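Local coordinates for Oxidored_FMN domain-containing protein ([Pseudomonas] geniculata N1, PDB 6L6J) that is a 6-hydroxypseudooxynicotine amine oxidase that carries flavin mononucleotide, an iron-sulfur cluster and bound ADP, at residues Val13-Pro17 against Val18-Asn22; Ser209-Lys212 against Asp213-Asp217; Ala92-His96 against Gly97-Gly101. All coordinates share one frame; numbering follows the deposited sequence.

Interaction 1: residues Val13-Pro17 against Val18-Asn22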
loop_
_atom_site.group_PDB
_atom_site.type_symbol
_atom_site.label_atom_id
_atom_site.label_comp_id
_atom_site.label_asym_id
_atom_site.label_seq_id
_atom_site.Cartn_x
_atom_site.Cartn_y
_atom_site.Cartn_z
ATOM N N VAL A 13 -7.342 -19.104 19.477
ATOM C CA VAL A 13 -7.097 -18.068 20.521
ATOM C C VAL A 13 -8.438 -17.507 20.983
ATOM O O VAL A 13 -9.147 -16.967 20.143
ATOM C CB VAL A 13 -6.172 -16.935 20.036
ATOM C CG1 VAL A 13 -6.092 -15.808 21.048
ATOM C CG2 VAL A 13 -4.775 -17.434 19.687
ATOM N N GLN A 14 -8.733 -17.631 22.277
ATOM C CA GLN A 14 -9.922 -17.037 22.925
ATOM C C GLN A 14 -9.737 -15.531 22.926
ATOM O O GLN A 14 -8.716 -15.102 23.456
ATOM C CB GLN A 14 -10.131 -17.586 24.332
ATOM C CG GLN A 14 -10.931 -18.887 24.332
ATOM C CD GLN A 14 -11.063 -19.448 25.723
ATOM O OE1 GLN A 14 -11.525 -18.760 26.643
ATOM N NE2 GLN A 14 -10.646 -20.698 25.886
ATOM N N ILE A 15 -10.661 -14.803 22.276
ATOM C CA ILE A 15 -10.780 -13.316 22.290
ATOM C C ILE A 15 -12.120 -13.014 22.928
ATOM O O ILE A 15 -13.128 -13.111 22.216
ATOM C CB ILE A 15 -10.669 -12.665 20.889
ATOM C CG1 ILE A 15 -9.447 -13.148 20.102
ATOM C CG2 ILE A 15 -10.669 -11.150 21.014
ATOM C CD1 ILE A 15 -9.467 -12.759 18.654
ATOM N N GLY A 16 -12.118 -12.711 24.225
ATOM C CA GLY A 16 -13.351 -12.514 25.006
ATOM C C GLY A 16 -14.304 -13.686 24.792
ATOM O O GLY A 16 -13.883 -14.833 24.834
ATOM N N PRO A 17 -15.605 -13.445 24.522
ATOM C CA PRO A 17 -16.556 -14.543 24.367
ATOM C C PRO A 17 -16.513 -15.277 23.019
ATOM O O PRO A 17 -17.328 -16.125 22.849
ATOM C CB PRO A 17 -17.905 -13.830 24.496
ATOM C CG PRO A 17 -17.644 -12.435 23.931
ATOM C CD PRO A 17 -16.234 -12.116 24.370
ATOM N N VAL A 18 -15.613 -14.925 22.100
ATOM C CA VAL A 18 -15.461 -15.639 20.793
ATOM C C VAL A 18 -14.058 -16.247 20.741
ATOM O O VAL A 18 -13.273 -16.014 21.680
ATOM C CB VAL A 18 -15.720 -14.733 19.568
ATOM C CG1 VAL A 18 -17.157 -14.238 19.523
ATOM C CG2 VAL A 18 -14.754 -13.562 19.484
ATOM N N THR A 19 -13.773 -16.985 19.669
ATOM C CA THR A 19 -12.523 -17.753 19.462
ATOM C C THR A 19 -12.163 -17.707 17.974
ATOM O O THR A 19 -13.064 -17.911 17.149
ATOM C CB THR A 19 -12.700 -19.194 19.979
ATOM O OG1 THR A 19 -13.026 -19.121 21.374
ATOM C CG2 THR A 19 -11.474 -20.067 19.776
ATOM N N THR A 20 -10.891 -17.480 17.647
ATOM C CA THR A 20 -10.365 -17.503 16.256
ATOM C C THR A 20 -9.720 -18.868 16.002
ATOM O O THR A 20 -9.007 -19.339 16.884
ATOM C CB THR A 20 -9.417 -16.324 15.987
ATOM O OG1 THR A 20 -8.976 -16.397 14.629
ATOM C CG2 THR A 20 -8.214 -16.281 16.900
ATOM N N LYS A 21 -9.929 -19.459 14.820
ATOM C CA LYS A 21 -9.370 -20.797 14.481
ATOM C C LYS A 21 -7.841 -20.775 14.392
ATOM O O LYS A 21 -7.247 -21.887 14.374
ATOM C CB LYS A 21 -9.971 -21.334 13.180
ATOM C CG LYS A 21 -9.852 -20.422 11.964
ATOM C CD LYS A 21 -10.219 -21.122 10.680
ATOM C CE LYS A 21 -10.734 -20.199 9.604
ATOM N NZ LYS A 21 -10.385 -20.708 8.262
ATOM N N ASN A 22 -7.198 -19.599 14.336
ATOM C CA ASN A 22 -5.720 -19.490 14.162
ATOM C C ASN A 22 -5.226 -18.093 14.555
ATOM O O ASN A 22 -6.051 -17.259 14.993
ATOM C CB ASN A 22 -5.287 -19.882 12.743
ATOM C CG ASN A 22 -5.870 -18.994 11.669
ATOM O OD1 ASN A 22 -5.894 -17.782 11.815
ATOM N ND2 ASN A 22 -6.337 -19.577 10.579
#
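Val13 and Thr20 face each other as the outer hydrogen-bonded pair of two short antiparallel strands, 13-15 and 18-20, whose axes approach to 4.6 Å and run at 144°. Two backbone bonds join this pair, Val13 N to Thr20 O and Thr20 N to Val13 O, both 3.1 Å. The second is the straighter, with 171° at the hydrogen. Two more tie Ile15 to Val18, from Ile15 N to Val18 O at 2.9 Å and from Val18 N back to Ile15 O. Between them Gln14 and Thr19 form a non-hydrogen-bonded pair, where the CA of Thr19 also directs its hydrogen at Val13 O.

Ile15, Gly16, Pro17 and Val18 make a type II' turn which, closed by the paired Ile15 and Val18, gives a tight two-residue beta hairpin; Gly16 supplies the positive phi that its first corner requires. In this flavin oxidoreductase family the hairpin precedes the barrel and lies across the N-terminal ends of its strands, and here Ile15 rests on Ala220 and Leu316.

The face bearing Val13, Ile15, Val18 and Thr20 is turned to that barrel. Thr20 presents its methyl rather than its hydroxyl to the partner strand: chi1 of -179° swings OG1 to the far side from its own N, and CG2 meets Val13 CB at 3.8 Å and also receives Ile15 CD1 at 4.1 Å. Val18 adds its CG2 branch, 4.4 Å from Ile15 CB. On the other, exposed face Gln14 and Thr19 lie alongside each other and point the same way, Gln14 CG passing 3.6 Å from Thr19 OG1.

Interaction 2: residues Ser209-Lys212 against Asp213-Asp217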
loop_
_atom_site.group_PDB
_atom_site.type_symbol
_atom_site.label_atom_id
_atom_site.label_comp_id
_atom_site.label_asym_id
_atom_site.label_seq_id
_atom_site.Cartn_x
_atom_site.Cartn_y
_atom_site.Cartn_z
ATOM N N SER A 209 -16.029 1.202 28.052
ATOM C CA SER A 209 -16.988 0.693 29.065
ATOM C C SER A 209 -18.409 0.652 28.485
ATOM O O SER A 209 -19.105 -0.348 28.750
ATOM C CB SER A 209 -16.929 1.530 30.323
ATOM O OG SER A 209 -18.100 1.379 31.115
ATOM N N ASP A 210 -18.846 1.689 27.749
ATOM C CA ASP A 210 -20.233 1.748 27.196
ATOM C C ASP A 210 -20.430 0.629 26.177
ATOM O O ASP A 210 -21.488 -0.004 26.200
ATOM C CB ASP A 210 -20.569 3.106 26.591
ATOM C CG ASP A 210 -20.732 4.157 27.663
ATOM O OD1 ASP A 210 -20.619 3.785 28.857
ATOM O OD2 ASP A 210 -20.921 5.335 27.298
ATOM N N VAL A 211 -19.424 0.391 25.344
ATOM C CA VAL A 211 -19.478 -0.613 24.247
ATOM C C VAL A 211 -19.425 -2.016 24.875
ATOM O O VAL A 211 -20.187 -2.918 24.446
ATOM C CB VAL A 211 -18.336 -0.385 23.246
ATOM C CG1 VAL A 211 -18.411 -1.389 22.113
ATOM C CG2 VAL A 211 -18.319 1.037 22.694
ATOM N N LYS A 212 -18.576 -2.199 25.883
ATOM C CA LYS A 212 -18.471 -3.480 26.624
ATOM C C LYS A 212 -19.837 -3.794 27.247
ATOM O O LYS A 212 -20.308 -4.921 27.073
ATOM C CB LYS A 212 -17.330 -3.433 27.639
ATOM C CG LYS A 212 -16.438 -4.666 27.611
ATOM C CD LYS A 212 -15.317 -4.620 28.626
ATOM C CE LYS A 212 -15.177 -5.915 29.400
ATOM N NZ LYS A 212 -14.371 -5.718 30.624
ATOM N N ASP A 213 -20.484 -2.825 27.887
ATOM C CA ASP A 213 -21.812 -3.045 28.527
ATOM C C ASP A 213 -22.826 -3.326 27.419
ATOM O O ASP A 213 -23.681 -4.186 27.605
ATOM C CB ASP A 213 -22.228 -1.874 29.428
ATOM C CG ASP A 213 -21.170 -1.484 30.463
ATOM O OD1 ASP A 213 -20.319 -2.370 30.830
ATOM O OD2 ASP A 213 -21.168 -0.286 30.880
ATOM N N ALA A 214 -22.688 -2.647 26.285
ATOM C CA ALA A 214 -23.616 -2.738 25.135
ATOM C C ALA A 214 -23.595 -4.154 24.528
ATOM O O ALA A 214 -24.680 -4.733 24.394
ATOM C CB ALA A 214 -23.276 -1.670 24.124
ATOM N N VAL A 215 -22.427 -4.689 24.155
ATOM C CA VAL A 215 -22.333 -5.876 23.244
ATOM C C VAL A 215 -21.374 -6.949 23.781
ATOM O O VAL A 215 -21.112 -7.904 23.013
ATOM C CB VAL A 215 -21.892 -5.451 21.828
ATOM C CG1 VAL A 215 -22.700 -4.276 21.319
ATOM C CG2 VAL A 215 -20.405 -5.144 21.737
ATOM N N GLY A 216 -20.889 -6.827 25.025
ATOM C CA GLY A 216 -19.743 -7.594 25.559
ATOM C C GLY A 216 -20.057 -9.056 25.864
ATOM O O GLY A 216 -19.097 -9.841 25.940
ATOM N N ASP A 217 -21.332 -9.406 26.077
ATOM C CA ASP A 217 -21.779 -10.788 26.427
ATOM C C ASP A 217 -21.371 -11.746 25.296
ATOM O O ASP A 217 -20.829 -12.809 25.617
ATOM C CB ASP A 217 -23.278 -10.862 26.761
ATOM C CG ASP A 217 -24.213 -10.012 25.894
ATOM O OD1 ASP A 217 -23.718 -9.256 25.013
ATOM O OD2 ASP A 217 -25.452 -10.103 26.113
#
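Val211 and Val215, one helical turn apart, form the tightly packed side of this contact at the end of helix 197-215. Their methyls meet through Val211 CG1 and Val215 CG2 at 4.3 Å. Beneath them Val215 N donates to Val211 O at 2.9 Å, approaching nearly along the C=O axis. Val211 holds CG1 opposite its own N (chi1 -179°) and spreads its two branches over the buried flank, reaching Tyr152 and Ala156 of helix 142-162 as well as Val167 and Val169 of strand 166-171. Val215 adds to the same interface by resting on Ala156, and Ala214 turns its methyl to Arg153.

The backbone is held in the usual i to i+4 pattern. Asp213 N bonds to Ser209 O at 3.0 Å and Ala214 N to Asp210 O at 2.9 Å. Regularity fades at the last step, where Gly216 N reaches Lys212 O with an angle of only 125° at the hydrogen, a weak bond.

The other side of the helix is polar and looser. Asp213 is exposed, and its OD2 lies 3.5 Å from Ser209 OG. The same OD2 is 4.6 Å from Asp210 OD1, a proximity of like charges probably eased because Asp210 is engaged in a salt bridge to Arg149 of helix 142-162. Lys212 does not turn to the acid beside it: its NZ stays 6.8 Å from Asp213 OD1 and donates instead to Val252 O. Together, valines turned to the barrel and a polar flank on which Asp213 is exposed make an amphipathic outer helix of a TIM barrel, here leading toward strand 220-229.

Interaction 3: residues Ala92-His96 against Gly97-Gly101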
loop_
_atom_site.group_PDB
_atom_site.type_symbol
_atom_site.label_atom_id
_atom_site.label_comp_id
_atom_site.label_asym_id
_atom_site.label_seq_id
_atom_site.Cartn_x
_atom_site.Cartn_y
_atom_site.Cartn_z
ATOM N N ALA A 92 -20.130 -13.576 4.226
ATOM C CA ALA A 92 -19.044 -13.959 3.289
ATOM C C ALA A 92 -17.749 -14.243 4.060
ATOM O O ALA A 92 -16.881 -14.991 3.535
ATOM C CB ALA A 92 -18.837 -12.878 2.257
ATOM N N VAL A 93 -17.616 -13.680 5.262
ATOM C CA VAL A 93 -16.427 -13.877 6.151
ATOM C C VAL A 93 -16.678 -15.113 7.033
ATOM O O VAL A 93 -15.870 -16.080 6.937
ATOM C CB VAL A 93 -16.096 -12.595 6.948
ATOM C CG1 VAL A 93 -15.209 -12.825 8.161
ATOM C CG2 VAL A 93 -15.459 -11.552 6.049
ATOM N N LYS A 94 -17.775 -15.131 7.808
ATOM C CA LYS A 94 -18.084 -16.224 8.778
ATOM C C LYS A 94 -18.263 -17.566 8.049
ATOM O O LYS A 94 -18.116 -18.592 8.706
ATOM C CB LYS A 94 -19.305 -15.868 9.632
ATOM C CG LYS A 94 -19.079 -14.749 10.637
ATOM C CD LYS A 94 -20.147 -14.603 11.703
ATOM C CE LYS A 94 -20.138 -15.694 12.759
ATOM N NZ LYS A 94 -18.821 -15.856 13.446
ATOM N N GLU A 95 -18.562 -17.540 6.747
ATOM C CA GLU A 95 -18.813 -18.720 5.885
ATOM C C GLU A 95 -17.640 -19.683 5.948
ATOM O O GLU A 95 -17.890 -20.859 6.101
ATOM C CB GLU A 95 -19.046 -18.311 4.430
ATOM C CG GLU A 95 -18.993 -19.490 3.473
ATOM C CD GLU A 95 -19.917 -19.446 2.268
ATOM O OE1 GLU A 95 -20.927 -18.695 2.320
ATOM O OE2 GLU A 95 -19.628 -20.179 1.278
ATOM N N HIS A 96 -16.405 -19.210 5.823
ATOM C CA HIS A 96 -15.193 -20.082 5.907
ATOM C C HIS A 96 -14.627 -20.123 7.335
ATOM O O HIS A 96 -13.500 -20.578 7.511
ATOM C CB HIS A 96 -14.148 -19.643 4.891
ATOM C CG HIS A 96 -14.663 -19.427 3.508
ATOM N ND1 HIS A 96 -14.703 -20.433 2.577
ATOM C CD2 HIS A 96 -15.062 -18.305 2.866
ATOM C CE1 HIS A 96 -15.145 -19.963 1.423
ATOM N NE2 HIS A 96 -15.368 -18.656 1.569
ATOM N N GLY A 97 -15.408 -19.693 8.325
ATOM C CA GLY A 97 -15.095 -19.843 9.761
ATOM C C GLY A 97 -14.057 -18.856 10.272
ATOM O O GLY A 97 -13.509 -19.104 11.358
ATOM N N ALA A 98 -13.761 -17.808 9.502
ATOM C CA ALA A 98 -13.107 -16.573 9.985
ATOM C C ALA A 98 -14.083 -15.852 10.921
ATOM O O ALA A 98 -15.311 -15.975 10.722
ATOM C CB ALA A 98 -12.732 -15.686 8.824
ATOM N N LEU A 99 -13.564 -15.131 11.916
ATOM C CA LEU A 99 -14.366 -14.133 12.674
ATOM C C LEU A 99 -14.459 -12.857 11.820
ATOM O O LEU A 99 -13.690 -12.694 10.840
ATOM C CB LEU A 99 -13.718 -13.814 14.022
ATOM C CG LEU A 99 -13.522 -14.972 14.997
ATOM C CD1 LEU A 99 -13.233 -14.429 16.392
ATOM C CD2 LEU A 99 -14.734 -15.903 15.041
ATOM N N ALA A 100 -15.398 -11.998 12.183
ATOM C CA ALA A 100 -15.790 -10.777 11.466
ATOM C C ALA A 100 -15.746 -9.639 12.489
ATOM O O ALA A 100 -16.546 -9.672 13.462
ATOM C CB ALA A 100 -17.150 -10.961 10.855
ATOM N N GLY A 101 -14.767 -8.739 12.316
ATOM C CA GLY A 101 -14.554 -7.572 13.181
ATOM C C GLY A 101 -14.890 -6.318 12.412
ATOM O O GLY A 101 -14.997 -6.402 11.168
#
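Val93 leads the apolar part of this contact, in which the end region of helix 83-94 lies against the start of strand 99-105. Its CG1 methyl, pointed away from the residue's own N by a chi1 of 162°, reaches across to two alanine methyls, Ala98 CB and Ala100 CB, each at 3.8 Å. Val93 extends the packing to Val56 of strand 55-62 and Arg45 of helix 38-51. Lys94 contributes the aliphatic part of its chain, CG lying 4.3 Å from Ala100 CB.

Among backbone interactions, the single hydrogen bond across the two segments runs from Gly97 N to Lys94 O, 2.9 Å long. The bond closes the type I turn from Lys94 to Gly97, with the donor well above the carbonyl plane. Gly97 has a phi of 77°, a conformation that glycine adopts readily and that leads the chain out of the turn into the strand. Beyond it, Lys94 CA points its hydrogen at Ala98 O, with a carbon-oxygen distance of 3.4 Å and 166° at the hydrogen.

Charged and polar groups look outside the two segments. The Lys94 chain bends at chi3 and chi4, and NZ forms a salt bridge with Asp165 OD1, while the other carboxylate oxygen accepts from Ala100 N; one acid thus links Lys94 of the helix to the start of the strand. The side chain of His96 touches Ala49 and Glu50 of helix 38-51, and its ring has Glu95 CG over the centre of one face at 4.1 Å. Such a short alpha-to-beta turn completes a beta-alpha-beta crossover of the TIM barrel, returning the chain from helix 83-94 to the strand parallel to 55-62.

All three contacts belong to the barrel domain that binds the flavin, and along the chain interaction 1 comes first, interaction 3 second and interaction 2 last. The hairpin of interaction 1 is the common neighbour. Its centre is about 12 Å from that of interaction 3, where Val18 CG2 meets Leu99 CD1 at 3.6 Å, and about 17 Å from that of interaction 2, where Pro17 CB touches Asp217 O at 3.3 Å. Interactions 2 and 3 do not touch, their nearest atoms being about 10 Å apart. Both lie where an outer helix gives way to the next strand, so the hairpin spans turns at the barrel end remote from the flavin.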